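PDB 2D42: non-toxic crystal protein from Bacillus thuringiensis, which is of unknown function and shows no known toxicity, but closely resembles beta-pore-forming toxins in structure and is deposited in parasporal inclusions. Local coordinates for residues A[100-105]-A[119-124]; A[41-46]-A[168-173]; A[80-85]-A[131-136]; A[33-38]-A[93-98]; A[160-165]-A[229-234]. All coordinates share one frame; numbering follows the deposited sequence.

Contact 1. Residues A[100-105]-A[119-124]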
# COMPACT_ATOMS: atom_id res chain seq x y z
N THR A 100 7.94 -0.13 -6.35
CA THR A 100 7.14 0.38 -5.25
C THR A 100 5.84 0.97 -5.80
O THR A 100 5.87 1.84 -6.65
CB THR A 100 7.90 1.46 -4.48
OG1 THR A 100 9.03 0.86 -3.83
CG2 THR A 100 6.99 2.10 -3.44
N GLY A 101 4.71 0.46 -5.32
CA GLY A 101 3.43 0.98 -5.77
C GLY A 101 2.74 1.84 -4.71
O GLY A 101 3.00 1.70 -3.52
N LYS A 102 1.87 2.75 -5.16
CA LYS A 102 1.13 3.63 -4.26
C LYS A 102 -0.31 3.09 -4.28
O LYS A 102 -0.85 2.84 -5.35
CB LYS A 102 1.14 5.06 -4.78
CG LYS A 102 1.11 6.14 -3.70
CD LYS A 102 -0.06 5.98 -2.74
CE LYS A 102 -0.14 7.16 -1.78
NZ LYS A 102 1.16 7.44 -1.11
N TYR A 103 -0.91 2.92 -3.10
CA TYR A 103 -2.27 2.38 -3.03
C TYR A 103 -3.19 3.17 -2.09
O TYR A 103 -2.73 4.00 -1.31
CB TYR A 103 -2.23 0.93 -2.56
CG TYR A 103 -1.22 0.06 -3.30
CD1 TYR A 103 -1.48 -0.41 -4.59
CD2 TYR A 103 -0.02 -0.30 -2.69
CE1 TYR A 103 -0.56 -1.22 -5.25
CE2 TYR A 103 0.90 -1.11 -3.35
CZ TYR A 103 0.62 -1.57 -4.63
OH TYR A 103 1.52 -2.41 -5.25
N PHE A 104 -4.49 2.89 -2.17
CA PHE A 104 -5.50 3.57 -1.35
C PHE A 104 -6.62 2.60 -0.96
O PHE A 104 -6.79 1.54 -1.57
CB PHE A 104 -6.11 4.75 -2.11
CG PHE A 104 -5.17 5.91 -2.28
CD1 PHE A 104 -5.08 6.91 -1.31
CD2 PHE A 104 -4.35 5.99 -3.40
CE1 PHE A 104 -4.20 7.97 -1.46
CE2 PHE A 104 -3.46 7.05 -3.56
CZ PHE A 104 -3.38 8.04 -2.59
N ALA A 105 -7.38 2.96 0.06
CA ALA A 105 -8.48 2.14 0.53
C ALA A 105 -9.42 2.98 1.39
O ALA A 105 -8.97 3.74 2.24
CB ALA A 105 -7.96 0.96 1.32
N ALA A 119 -3.78 5.70 2.68
CA ALA A 119 -2.85 5.62 1.56
C ALA A 119 -1.66 4.84 2.08
O ALA A 119 -1.28 4.97 3.25
CB ALA A 119 -2.42 7.03 1.13
N PHE A 120 -1.10 3.99 1.22
CA PHE A 120 0.06 3.20 1.59
C PHE A 120 0.91 2.83 0.38
O PHE A 120 0.46 2.96 -0.77
CB PHE A 120 -0.37 1.94 2.37
CG PHE A 120 -1.23 0.97 1.58
CD1 PHE A 120 -0.66 -0.17 1.00
CD2 PHE A 120 -2.60 1.15 1.47
CE1 PHE A 120 -1.44 -1.11 0.35
CE2 PHE A 120 -3.40 0.21 0.82
CZ PHE A 120 -2.82 -0.93 0.26
N GLU A 121 2.15 2.43 0.65
CA GLU A 121 3.06 2.03 -0.42
C GLU A 121 3.52 0.62 -0.13
O GLU A 121 3.53 0.17 1.03
CB GLU A 121 4.27 2.96 -0.50
CG GLU A 121 3.95 4.38 -0.91
CD GLU A 121 5.20 5.24 -1.03
OE1 GLU A 121 6.23 4.90 -0.41
OE2 GLU A 121 5.16 6.27 -1.74
N GLY A 122 3.90 -0.09 -1.18
CA GLY A 122 4.35 -1.46 -1.01
C GLY A 122 4.92 -2.01 -2.30
O GLY A 122 4.72 -1.44 -3.38
N ALA A 123 5.63 -3.12 -2.19
CA ALA A 123 6.24 -3.76 -3.35
C ALA A 123 5.79 -5.21 -3.38
O ALA A 123 5.93 -5.92 -2.39
CB ALA A 123 7.77 -3.68 -3.25
N VAL A 124 5.23 -5.63 -4.51
CA VAL A 124 4.78 -7.01 -4.63
C VAL A 124 6.00 -7.86 -4.97
O VAL A 124 5.93 -9.09 -5.00
CB VAL A 124 3.74 -7.17 -5.78
CG1 VAL A 124 4.41 -6.94 -7.14
CG2 VAL A 124 3.11 -8.56 -5.72
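Tyr103 and Phe120 form a hydrogen-bonded pair of an antiparallel hairpin, and their rings leave the sheet on the same side without stacking. In Phe120 CG lies between the backbone N and the carbonyl carbon (chi1 63°), and the ring turns one face to Tyr103 CB. Tyr103 CB sits over that face, displaced toward the rim, and its 3.4 Å approach to Phe120 CZ belongs to a CH-pi contact. The two ring planes are inclined at 38°, with Tyr103 CD2 3.5 Å from Phe120 CE1. Beyond this the tyrosine runs over its own strand, where Gly101 C lies over one ring face; a residue without a side chain suits the space beneath the phenol. Tyr103 N reaches Phe120 O at 2.7 Å, and Gly101 pairs likewise with Gly122.

The other face carries Lys102, Phe104, Ala119 and Glu121. Phe104 CE1 presses on Ala119 CB at 3.3 Å, where a small methyl fits, and Lys102 CE rests on Ala119 CB at 3.7 Å. Lys102 NZ stays 4.2 Å from Glu121 OE2, an attraction rather than a salt bridge.

By family analogy this is probably the counterpart of the amphipathic membrane-inserting hairpin. Leu40 and Ala42 of strand 36-43 pack on Tyr103, Thr85 and Ser87 of strand 71-94 on Phe120, while Leu132 of strand 129-146 meets Lys102 and Glu121.

Contact 2. Residues A[41-46]-A[168-173]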
# COMPACT_ATOMS: atom_id res chain seq x y z
N ASP A 41 -1.96 -3.48 -8.13
CA ASP A 41 -3.15 -3.14 -7.35
C ASP A 41 -3.14 -3.87 -6.01
O ASP A 41 -2.66 -5.00 -5.90
CB ASP A 41 -4.42 -3.49 -8.13
CG ASP A 41 -5.62 -2.65 -7.70
OD1 ASP A 41 -5.49 -1.85 -6.75
OD2 ASP A 41 -6.70 -2.80 -8.31
N ALA A 42 -3.68 -3.21 -5.00
CA ALA A 42 -3.74 -3.80 -3.66
C ALA A 42 -5.06 -3.43 -3.03
O ALA A 42 -5.31 -2.27 -2.71
CB ALA A 42 -2.60 -3.27 -2.81
N ARG A 43 -5.92 -4.43 -2.85
CA ARG A 43 -7.22 -4.18 -2.25
C ARG A 43 -7.34 -4.87 -0.90
O ARG A 43 -6.60 -5.81 -0.60
CB ARG A 43 -8.35 -4.60 -3.20
CG ARG A 43 -8.26 -6.00 -3.76
CD ARG A 43 -9.20 -6.14 -4.97
NE ARG A 43 -9.08 -7.44 -5.62
CZ ARG A 43 -9.49 -8.59 -5.08
NH1 ARG A 43 -10.06 -8.61 -3.88
NH2 ARG A 43 -9.33 -9.73 -5.75
N ILE A 44 -8.29 -4.40 -0.10
CA ILE A 44 -8.55 -4.92 1.23
C ILE A 44 -9.93 -5.57 1.23
O ILE A 44 -10.95 -4.89 1.25
CB ILE A 44 -8.49 -3.77 2.25
CG1 ILE A 44 -7.10 -3.14 2.19
CG2 ILE A 44 -8.83 -4.27 3.67
CD1 ILE A 44 -6.96 -1.88 2.99
N PRO A 45 -9.98 -6.91 1.19
CA PRO A 45 -11.27 -7.59 1.18
C PRO A 45 -12.21 -7.29 2.35
O PRO A 45 -13.42 -7.37 2.20
CB PRO A 45 -10.89 -9.07 1.06
CG PRO A 45 -9.52 -9.12 1.66
CD PRO A 45 -8.86 -7.87 1.16
N ASP A 46 -11.67 -6.94 3.52
CA ASP A 46 -12.50 -6.61 4.68
C ASP A 46 -12.17 -5.19 5.11
O ASP A 46 -11.32 -4.98 5.98
CB ASP A 46 -12.26 -7.59 5.83
CG ASP A 46 -13.15 -7.32 7.04
OD1 ASP A 46 -14.00 -6.40 6.95
OD2 ASP A 46 -13.01 -8.01 8.07
N VAL A 168 -5.03 -8.14 -0.85
CA VAL A 168 -4.99 -9.03 -1.99
C VAL A 168 -4.16 -8.23 -2.99
O VAL A 168 -4.52 -7.11 -3.34
CB VAL A 168 -6.41 -9.31 -2.56
CG1 VAL A 168 -6.30 -10.08 -3.88
CG2 VAL A 168 -7.21 -10.14 -1.54
N LEU A 169 -3.03 -8.78 -3.41
CA LEU A 169 -2.17 -8.06 -4.33
C LEU A 169 -2.38 -8.57 -5.74
O LEU A 169 -2.44 -9.77 -5.97
CB LEU A 169 -0.70 -8.22 -3.91
CG LEU A 169 -0.44 -7.83 -2.45
CD1 LEU A 169 1.03 -8.10 -2.11
CD2 LEU A 169 -0.78 -6.35 -2.22
N GLU A 170 -2.51 -7.64 -6.68
CA GLU A 170 -2.75 -8.01 -8.07
C GLU A 170 -1.89 -7.23 -9.04
O GLU A 170 -1.43 -6.14 -8.73
CB GLU A 170 -4.22 -7.78 -8.42
CG GLU A 170 -5.17 -8.72 -7.70
CD GLU A 170 -6.63 -8.33 -7.87
OE1 GLU A 170 -7.50 -9.14 -7.50
OE2 GLU A 170 -6.90 -7.22 -8.36
N CYS A 171 -1.66 -7.81 -10.22
CA CYS A 171 -0.89 -7.16 -11.27
C CYS A 171 -0.96 -8.00 -12.53
O CYS A 171 -1.40 -9.16 -12.50
CB CYS A 171 0.58 -6.96 -10.84
SG CYS A 171 1.59 -8.47 -10.64
N VAL A 172 -0.57 -7.41 -13.65
CA VAL A 172 -0.57 -8.10 -14.92
C VAL A 172 0.88 -8.45 -15.26
O VAL A 172 1.78 -7.62 -15.10
CB VAL A 172 -1.14 -7.22 -16.05
CG1 VAL A 172 -1.01 -7.94 -17.39
CG2 VAL A 172 -2.60 -6.88 -15.75
N VAL A 173 1.10 -9.68 -15.70
CA VAL A 173 2.43 -10.13 -16.08
C VAL A 173 2.40 -10.47 -17.56
O VAL A 173 1.52 -11.19 -18.02
CB VAL A 173 2.83 -11.36 -15.25
CG1 VAL A 173 4.08 -12.01 -15.82
CG2 VAL A 173 3.06 -10.95 -13.80
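Arg43 reaches Glu170 because its CG stands between the backbone N and the carbonyl carbon (chi1 52°) and the chain then runs extended to NE, while Glu170 places CG anti to its carbonyl carbon (chi1 -68°). The two side chains meet at a single carboxylate oxygen. Arg43 NH2 forms a salt bridge to Glu170 OE1 at 2.6 Å, and Arg43 NE adds a weak bond to that same Glu170 OE1 at 3.0 Å. The guanidinium and carboxylate planes stand 70° apart, so this is no flat two-by-two pairing; NH2 meets OE1 from the syn side but well out of the carboxylate plane.

Val168 lies alongside the arginine, its CG1 over one guanidinium face and 3.6 Å from Arg43 NH2. A branched residue serves here as an apolar bed for the flat cation, and Val168 CG2, the other branch, touches Pro45 CD at 3.9 Å. Asp41 OD2 comes to 4.4 Å from Glu170 OE2, a repulsion that the arginine charge may offset.

Beneath these pairs Asp41 bonds to Glu170 and Arg43 to Val168 through backbone amides in both directions. The reverse face is apolar: Ala42 CB meets Leu169 CD2 at 3.6 Å, a small residue matched to a long one.

Here strand 36-43 pairs with the long strand 150-185 in the large, mostly antiparallel sheet of this aerolysin-like fold. Thr89 of strand 71-94 covers Leu169, and Ile44 packs on Ala105 and Leu107 of strand 101-109. Leu169 also bonds through its backbone to Gly224, so strand 150-185 runs between strands 36-43 and 219-244.

Contact 3. Residues A[80-85]-A[131-136]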
# COMPACT_ATOMS: atom_id res chain seq x y z
N ALA A 80 -0.66 19.99 12.01
CA ALA A 80 -0.28 19.01 10.99
C ALA A 80 0.14 17.72 11.67
O ALA A 80 1.25 17.62 12.17
CB ALA A 80 0.86 19.57 10.13
N TYR A 81 -0.76 16.74 11.68
CA TYR A 81 -0.51 15.45 12.31
C TYR A 81 -0.03 14.41 11.31
O TYR A 81 -0.59 14.28 10.22
CB TYR A 81 -1.78 14.94 12.99
CG TYR A 81 -1.52 13.95 14.10
CD1 TYR A 81 -0.96 14.36 15.31
CD2 TYR A 81 -1.79 12.59 13.92
CE1 TYR A 81 -0.68 13.45 16.33
CE2 TYR A 81 -1.51 11.66 14.93
CZ TYR A 81 -0.96 12.10 16.13
OH TYR A 81 -0.66 11.19 17.13
N THR A 82 0.97 13.65 11.70
CA THR A 82 1.54 12.62 10.84
C THR A 82 1.17 11.22 11.31
O THR A 82 1.49 10.84 12.43
CB THR A 82 3.06 12.70 10.81
OG1 THR A 82 3.45 13.95 10.24
CG2 THR A 82 3.64 11.56 9.99
N SER A 83 0.51 10.47 10.44
CA SER A 83 0.12 9.10 10.75
C SER A 83 0.87 8.17 9.79
O SER A 83 1.09 8.51 8.63
CB SER A 83 -1.39 8.91 10.61
OG SER A 83 -2.10 9.71 11.54
N ARG A 84 1.26 7.01 10.29
CA ARG A 84 2.01 6.06 9.48
C ARG A 84 1.24 4.80 9.12
O ARG A 84 0.39 4.34 9.88
CB ARG A 84 3.29 5.66 10.20
CG ARG A 84 4.07 4.54 9.52
CD ARG A 84 5.46 4.38 10.12
NE ARG A 84 6.21 5.64 10.07
CZ ARG A 84 7.49 5.76 10.41
NH1 ARG A 84 8.17 4.70 10.83
NH2 ARG A 84 8.08 6.94 10.34
N THR A 85 1.55 4.26 7.95
CA THR A 85 0.95 3.02 7.49
C THR A 85 2.10 2.17 6.97
O THR A 85 3.04 2.69 6.37
CB THR A 85 -0.06 3.24 6.35
OG1 THR A 85 0.64 3.68 5.17
CG2 THR A 85 -1.08 4.29 6.75
N THR A 131 7.11 1.58 4.68
CA THR A 131 6.36 2.55 5.46
C THR A 131 6.10 3.85 4.71
O THR A 131 6.90 4.26 3.87
CB THR A 131 7.08 2.89 6.77
OG1 THR A 131 8.34 3.51 6.46
CG2 THR A 131 7.33 1.64 7.58
N LEU A 132 4.98 4.48 5.01
CA LEU A 132 4.62 5.75 4.39
C LEU A 132 4.02 6.69 5.42
O LEU A 132 3.00 6.38 6.05
CB LEU A 132 3.60 5.53 3.26
CG LEU A 132 3.07 6.81 2.60
CD1 LEU A 132 4.21 7.56 1.93
CD2 LEU A 132 2.00 6.46 1.58
N ASP A 133 4.65 7.84 5.60
CA ASP A 133 4.17 8.85 6.54
C ASP A 133 3.34 9.85 5.77
O ASP A 133 3.84 10.47 4.83
CB ASP A 133 5.31 9.59 7.23
CG ASP A 133 6.09 8.70 8.16
OD1 ASP A 133 5.46 7.92 8.91
OD2 ASP A 133 7.33 8.80 8.17
N ALA A 134 2.09 9.99 6.16
CA ALA A 134 1.20 10.93 5.51
C ALA A 134 0.90 12.05 6.50
O ALA A 134 0.63 11.79 7.67
CB ALA A 134 -0.08 10.24 5.08
N THR A 135 0.95 13.28 6.02
CA THR A 135 0.67 14.42 6.88
C THR A 135 -0.72 14.97 6.60
O THR A 135 -1.04 15.34 5.47
CB THR A 135 1.71 15.54 6.67
OG1 THR A 135 2.99 15.08 7.13
CG2 THR A 135 1.32 16.78 7.45
N GLN A 136 -1.55 15.01 7.63
CA GLN A 136 -2.89 15.54 7.51
C GLN A 136 -2.87 16.93 8.14
O GLN A 136 -2.33 17.11 9.22
CB GLN A 136 -3.88 14.64 8.25
CG GLN A 136 -4.09 13.29 7.58
CD GLN A 136 -5.02 12.38 8.36
OE1 GLN A 136 -4.62 11.76 9.34
NE2 GLN A 136 -6.28 12.31 7.92
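Arg84 grips Asp133 side-on, with NE and NH2 each reaching a different carboxylate oxygen. Arg84 NE lies 2.7 Å from Asp133 OD1, which sits in the guanidinium plane, with an N-H...O angle of 159°. Arg84 NH2 meets Asp133 OD2 on its syn lone pair at 3.0 Å, tilted out of the guanidinium plane, the two flat groups being turned 35° apart. The arginine is bent at chi3 (-56°), which folds NE back toward the aspartate instead of letting the chain run straight out; Thr131 CB adjoins Arg84 CD at 4.0 Å.

At the next non-hydrogen-bonded pair, Thr82 OG1 and Thr135 OG1 share a weak hydrogen bond of 3.3 Å, while Thr82 CG2 packs on Asp133 CB at 3.8 Å. Charged residues and threonines suit this exposed face, where beta-branched side chains also fit the extended backbone.

These strands belong to the long antiparallel strands of an aerolysin-type elongated sheet, and in the chain they flank the hairpin 101-122. Their backbones pair at Tyr81 with Gln136, Ser83 with Ala134 and Thr85 with Leu132, Ala134 N reaching Ser83 O at 3.0 Å.

The opposite face turns inward. Thr85 OG1 bonds to Ala119 O of the hairpin, and Gln136 OE1 accepts from Gly233 N of strand 219-244, a strand that also bonds to the backbone of Arg84 through Gln231. Farther out, the Tyr81 ring packs against Leu158 of strand 150-185 and against Ile56 and Leu58 of strand 54-65.

Contact 4. Residues A[33-38]-A[93-98]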
# COMPACT_ATOMS: atom_id res chain seq x y z
N ASN A 33 10.71 -6.41 -25.61
CA ASN A 33 9.39 -6.66 -25.04
C ASN A 33 9.71 -7.46 -23.79
O ASN A 33 9.41 -8.64 -23.69
CB ASN A 33 8.52 -7.49 -25.98
CG ASN A 33 7.06 -7.52 -25.55
OD1 ASN A 33 6.30 -8.42 -25.93
ND2 ASN A 33 6.66 -6.53 -24.77
N PRO A 34 10.32 -6.80 -22.80
CA PRO A 34 10.71 -7.44 -21.54
C PRO A 34 9.61 -8.04 -20.69
O PRO A 34 8.45 -7.63 -20.75
CB PRO A 34 11.45 -6.33 -20.82
CG PRO A 34 10.72 -5.10 -21.26
CD PRO A 34 10.55 -5.34 -22.74
N ILE A 35 10.00 -9.04 -19.91
CA ILE A 35 9.09 -9.68 -18.98
C ILE A 35 8.76 -8.52 -18.06
O ILE A 35 9.66 -7.88 -17.54
CB ILE A 35 9.80 -10.77 -18.16
CG1 ILE A 35 10.18 -11.94 -19.07
CG2 ILE A 35 8.91 -11.23 -17.01
CD1 ILE A 35 11.12 -12.93 -18.43
N ARG A 36 7.48 -8.22 -17.87
CA ARG A 36 7.16 -7.10 -17.02
C ARG A 36 5.98 -7.30 -16.09
O ARG A 36 5.15 -8.19 -16.29
CB ARG A 36 6.94 -5.83 -17.86
CG ARG A 36 5.60 -5.76 -18.55
CD ARG A 36 5.31 -4.34 -19.06
NE ARG A 36 6.30 -3.89 -20.03
CZ ARG A 36 7.21 -2.95 -19.80
NH1 ARG A 36 7.27 -2.32 -18.63
NH2 ARG A 36 8.08 -2.62 -20.76
N ILE A 37 5.92 -6.43 -15.10
CA ILE A 37 4.86 -6.42 -14.10
C ILE A 37 4.21 -5.06 -14.27
O ILE A 37 4.89 -4.04 -14.26
CB ILE A 37 5.46 -6.55 -12.68
CG1 ILE A 37 5.83 -8.02 -12.42
CG2 ILE A 37 4.48 -6.01 -11.63
CD1 ILE A 37 6.69 -8.23 -11.19
N ALA A 38 2.89 -5.06 -14.43
CA ALA A 38 2.14 -3.83 -14.62
C ALA A 38 0.78 -3.86 -13.94
O ALA A 38 0.30 -4.91 -13.53
CB ALA A 38 1.95 -3.57 -16.12
N VAL A 93 5.47 -11.49 -6.65
CA VAL A 93 6.12 -11.88 -7.89
C VAL A 93 7.09 -10.78 -8.30
O VAL A 93 6.93 -9.63 -7.89
CB VAL A 93 5.06 -12.10 -9.00
CG1 VAL A 93 4.28 -10.80 -9.25
CG2 VAL A 93 5.75 -12.58 -10.29
N THR A 94 8.11 -11.14 -9.08
CA THR A 94 9.09 -10.17 -9.55
C THR A 94 9.76 -10.60 -10.85
O THR A 94 9.91 -11.80 -11.12
CB THR A 94 10.21 -9.94 -8.50
OG1 THR A 94 11.10 -8.91 -8.96
CG2 THR A 94 11.00 -11.21 -8.27
N ALA A 95 10.17 -9.62 -11.64
CA ALA A 95 10.85 -9.86 -12.89
C ALA A 95 12.32 -9.51 -12.69
O ALA A 95 13.07 -9.36 -13.66
CB ALA A 95 10.24 -9.00 -14.00
N GLY A 96 12.72 -9.37 -11.43
CA GLY A 96 14.10 -9.05 -11.14
C GLY A 96 14.34 -7.61 -10.70
O GLY A 96 15.46 -7.26 -10.33
N THR A 97 13.31 -6.78 -10.75
CA THR A 97 13.44 -5.38 -10.34
C THR A 97 12.38 -5.01 -9.31
O THR A 97 11.20 -5.32 -9.49
CB THR A 97 13.28 -4.43 -11.55
OG1 THR A 97 14.27 -4.73 -12.53
CG2 THR A 97 13.43 -2.97 -11.11
N ASN A 98 12.78 -4.35 -8.23
CA ASN A 98 11.80 -3.97 -7.23
C ASN A 98 10.96 -2.81 -7.72
O ASN A 98 11.47 -1.88 -8.33
CB ASN A 98 12.47 -3.64 -5.90
CG ASN A 98 12.80 -4.88 -5.10
OD1 ASN A 98 11.97 -5.78 -4.97
ND2 ASN A 98 14.00 -4.93 -4.56
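Thr94, whose CA is touched by Ile37 CD1 of the other segment, also carries the polar bond of this region: Thr94 OG1 accepts from Gly96 N at 3.0 Å. With the N-H pointing well at the oxygen (154°), the geometry is that of an ST turn. It bends the chain just where strand 71-94 ends, and Gly96 follows with a positive phi of 105°, a conformation that glycine adopts without strain.

Between the segments themselves the contact is apolar, with no hydrogen bond. Ile37 does most of the work. Its CG1 is anti to the carbonyl carbon (chi1 -78°), and the terminal CD1 of Ile37 reaches across to the backbone, coming unusually close to Thr94 CA at 3.5 Å. Ile37 CD1 also lies 3.6 Å from Val93 O and 4.0 Å from Val93 CG1, so a single unbranched tip fits against both main chain and side chain. Two residues earlier, Ile35 CG2 meets Ala95 CB at 4.0 Å, and Ala95 CB also lies 3.8 Å from Ile35 O. A small alanine suits this close approach to a carbonyl.

Leu5 of helix 5-19 packs on Ile35, Val93 and Ala95 alike, and Cys171 of strand 150-185 meets both Ile37 and Val93. The backbones are engaged with other partners: Arg36 bonds to Ser174, Ala38 to Val172 and Thr94 to Ile3. With no hydrogen bond across it, the contact rests on van der Waals packing, while these backbone groups are paired with neighbouring strands.

Contact 5. Residues A[160-165]-A[229-234]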
# COMPACT_ATOMS: atom_id res chain seq x y z
N GLN A 160 -8.07 9.40 16.28
CA GLN A 160 -7.17 8.62 15.44
C GLN A 160 -7.53 7.15 15.38
O GLN A 160 -7.62 6.48 16.42
CB GLN A 160 -5.73 8.76 15.94
CG GLN A 160 -4.71 8.07 15.04
CD GLN A 160 -3.29 8.20 15.57
OE1 GLN A 160 -3.01 7.79 16.69
NE2 GLN A 160 -2.40 8.75 14.75
N GLY A 161 -7.75 6.65 14.17
CA GLY A 161 -8.08 5.25 13.97
C GLY A 161 -6.82 4.43 13.75
O GLY A 161 -5.76 4.97 13.43
N ALA A 162 -6.93 3.12 13.92
CA ALA A 162 -5.81 2.23 13.72
C ALA A 162 -6.36 0.99 13.05
O ALA A 162 -7.54 0.66 13.23
CB ALA A 162 -5.16 1.87 15.06
N PHE A 163 -5.53 0.29 12.29
CA PHE A 163 -6.02 -0.91 11.60
C PHE A 163 -4.88 -1.86 11.26
O PHE A 163 -3.71 -1.49 11.28
CB PHE A 163 -6.72 -0.49 10.30
CG PHE A 163 -5.84 0.29 9.38
CD1 PHE A 163 -5.05 -0.36 8.43
CD2 PHE A 163 -5.70 1.67 9.52
CE1 PHE A 163 -4.13 0.35 7.66
CE2 PHE A 163 -4.79 2.39 8.75
CZ PHE A 163 -4.01 1.72 7.82
N GLU A 164 -5.26 -3.09 10.95
CA GLU A 164 -4.32 -4.12 10.55
C GLU A 164 -5.17 -4.99 9.63
O GLU A 164 -6.13 -5.62 10.08
CB GLU A 164 -3.84 -4.92 11.76
CG GLU A 164 -2.48 -5.54 11.54
CD GLU A 164 -2.04 -6.41 12.69
OE1 GLU A 164 -2.13 -5.96 13.86
OE2 GLU A 164 -1.59 -7.55 12.43
N LYS A 165 -4.83 -5.00 8.35
CA LYS A 165 -5.61 -5.77 7.39
C LYS A 165 -4.80 -6.59 6.40
O LYS A 165 -3.66 -6.28 6.08
CB LYS A 165 -6.52 -4.84 6.58
CG LYS A 165 -7.60 -4.14 7.37
CD LYS A 165 -8.67 -5.12 7.80
CE LYS A 165 -9.77 -4.39 8.55
NZ LYS A 165 -10.95 -5.27 8.74
N SER A 229 -0.82 -2.13 7.99
CA SER A 229 -1.22 -1.71 9.31
C SER A 229 -0.88 -0.24 9.42
O SER A 229 0.03 0.24 8.74
CB SER A 229 -0.46 -2.50 10.38
OG SER A 229 0.91 -2.16 10.34
N GLY A 230 -1.62 0.49 10.24
CA GLY A 230 -1.33 1.90 10.39
C GLY A 230 -2.36 2.67 11.17
O GLY A 230 -3.27 2.10 11.77
N GLN A 231 -2.22 3.99 11.14
CA GLN A 231 -3.14 4.87 11.85
C GLN A 231 -3.51 6.03 10.96
O GLN A 231 -2.77 6.36 10.02
CB GLN A 231 -2.49 5.39 13.12
CG GLN A 231 -2.19 4.30 14.13
CD GLN A 231 -1.23 4.76 15.21
OE1 GLN A 231 -1.26 4.26 16.34
NE2 GLN A 231 -0.35 5.70 14.87
N ILE A 232 -4.65 6.65 11.23
CA ILE A 232 -5.09 7.80 10.45
C ILE A 232 -6.04 8.67 11.26
O ILE A 232 -6.84 8.17 12.06
CB ILE A 232 -5.83 7.38 9.17
CG1 ILE A 232 -7.14 6.70 9.52
CG2 ILE A 232 -4.99 6.40 8.36
CD1 ILE A 232 -8.06 6.53 8.34
N GLY A 233 -5.94 9.98 11.05
CA GLY A 233 -6.82 10.92 11.72
C GLY A 233 -8.17 10.81 11.03
O GLY A 233 -8.23 10.91 9.81
N LEU A 234 -9.23 10.61 11.81
CA LEU A 234 -10.57 10.45 11.26
C LEU A 234 -11.42 11.71 11.30
O LEU A 234 -12.13 12.02 10.33
CB LEU A 234 -11.30 9.32 12.02
CG LEU A 234 -10.63 7.94 11.88
CD1 LEU A 234 -11.36 6.91 12.74
CD2 LEU A 234 -10.63 7.53 10.41
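Phe163 lies flat against the backbone of Gly230, and this is the closely packed part of the contact. CG of Phe163 stands between the backbone N and the carbonyl carbon (chi1 58°), and from there the ring lies with one face over the Gly230 backbone. Gly230 N is above that face, toward the rim, and Phe163 CE2 is 3.4 Å from both Gly230 C and Gly230 O. Glycine suits the place because the ring occupies the side where a side chain would stand. Ile232 CG2 meets the ring edge at Phe163 CE2, 4.0 Å away. Gly161 similarly gives Leu234 CD1 access to its CA at 3.9 Å.

The strands pair antiparallel, Gly161 with Ile232 and Phe163 with Gly230, Gly161 N reaching Ile232 O at 2.8 Å. They are stretches of the long strands 150-185 and 219-244 that run along the body of this aerolysin-like fold. Ile118 of hairpin strand 114-122 covers both Phe163 and Ile232, and Leu107 of strand 101-109 adds to the cover of Phe163.

The other face is looser. Gln160 and Gln231 stack their amides at 28° with Gln160 NE2 3.7 Å from Gln231 NE2, a contact of flat groups without a hydrogen bond, although Gln160 NE2 has a weak one to Ser83 OG. Toward solvent, Glu164 CG merely brushes Ser229 CB at 3.8 Å, and the exposed glutamate carries its charge outward on an extended chain.

How the contacts relate
From the N terminus, residues 33-38 open contact 4 and 41-46 open contact 2 on the same strand; 80-85 then open contact 3. Contact 4 closes at 93-98, crossing contacts 2 and 3. The hairpin of contact 1 opens and closes next, nested inside contact 3, which closes at 131-136 and is itself nested inside contact 2. Residues 160-165 open contact 5 before contact 2 closes at 168-173, so these two cross; contact 5 closes last, at 229-234. Contacts 3 and 5 pair long strands of the large sheet, contact 2 adds the short strand 36-43 to it, contact 1 holds the hairpin packed on it, and contact 4 ties strands near helix 5-19.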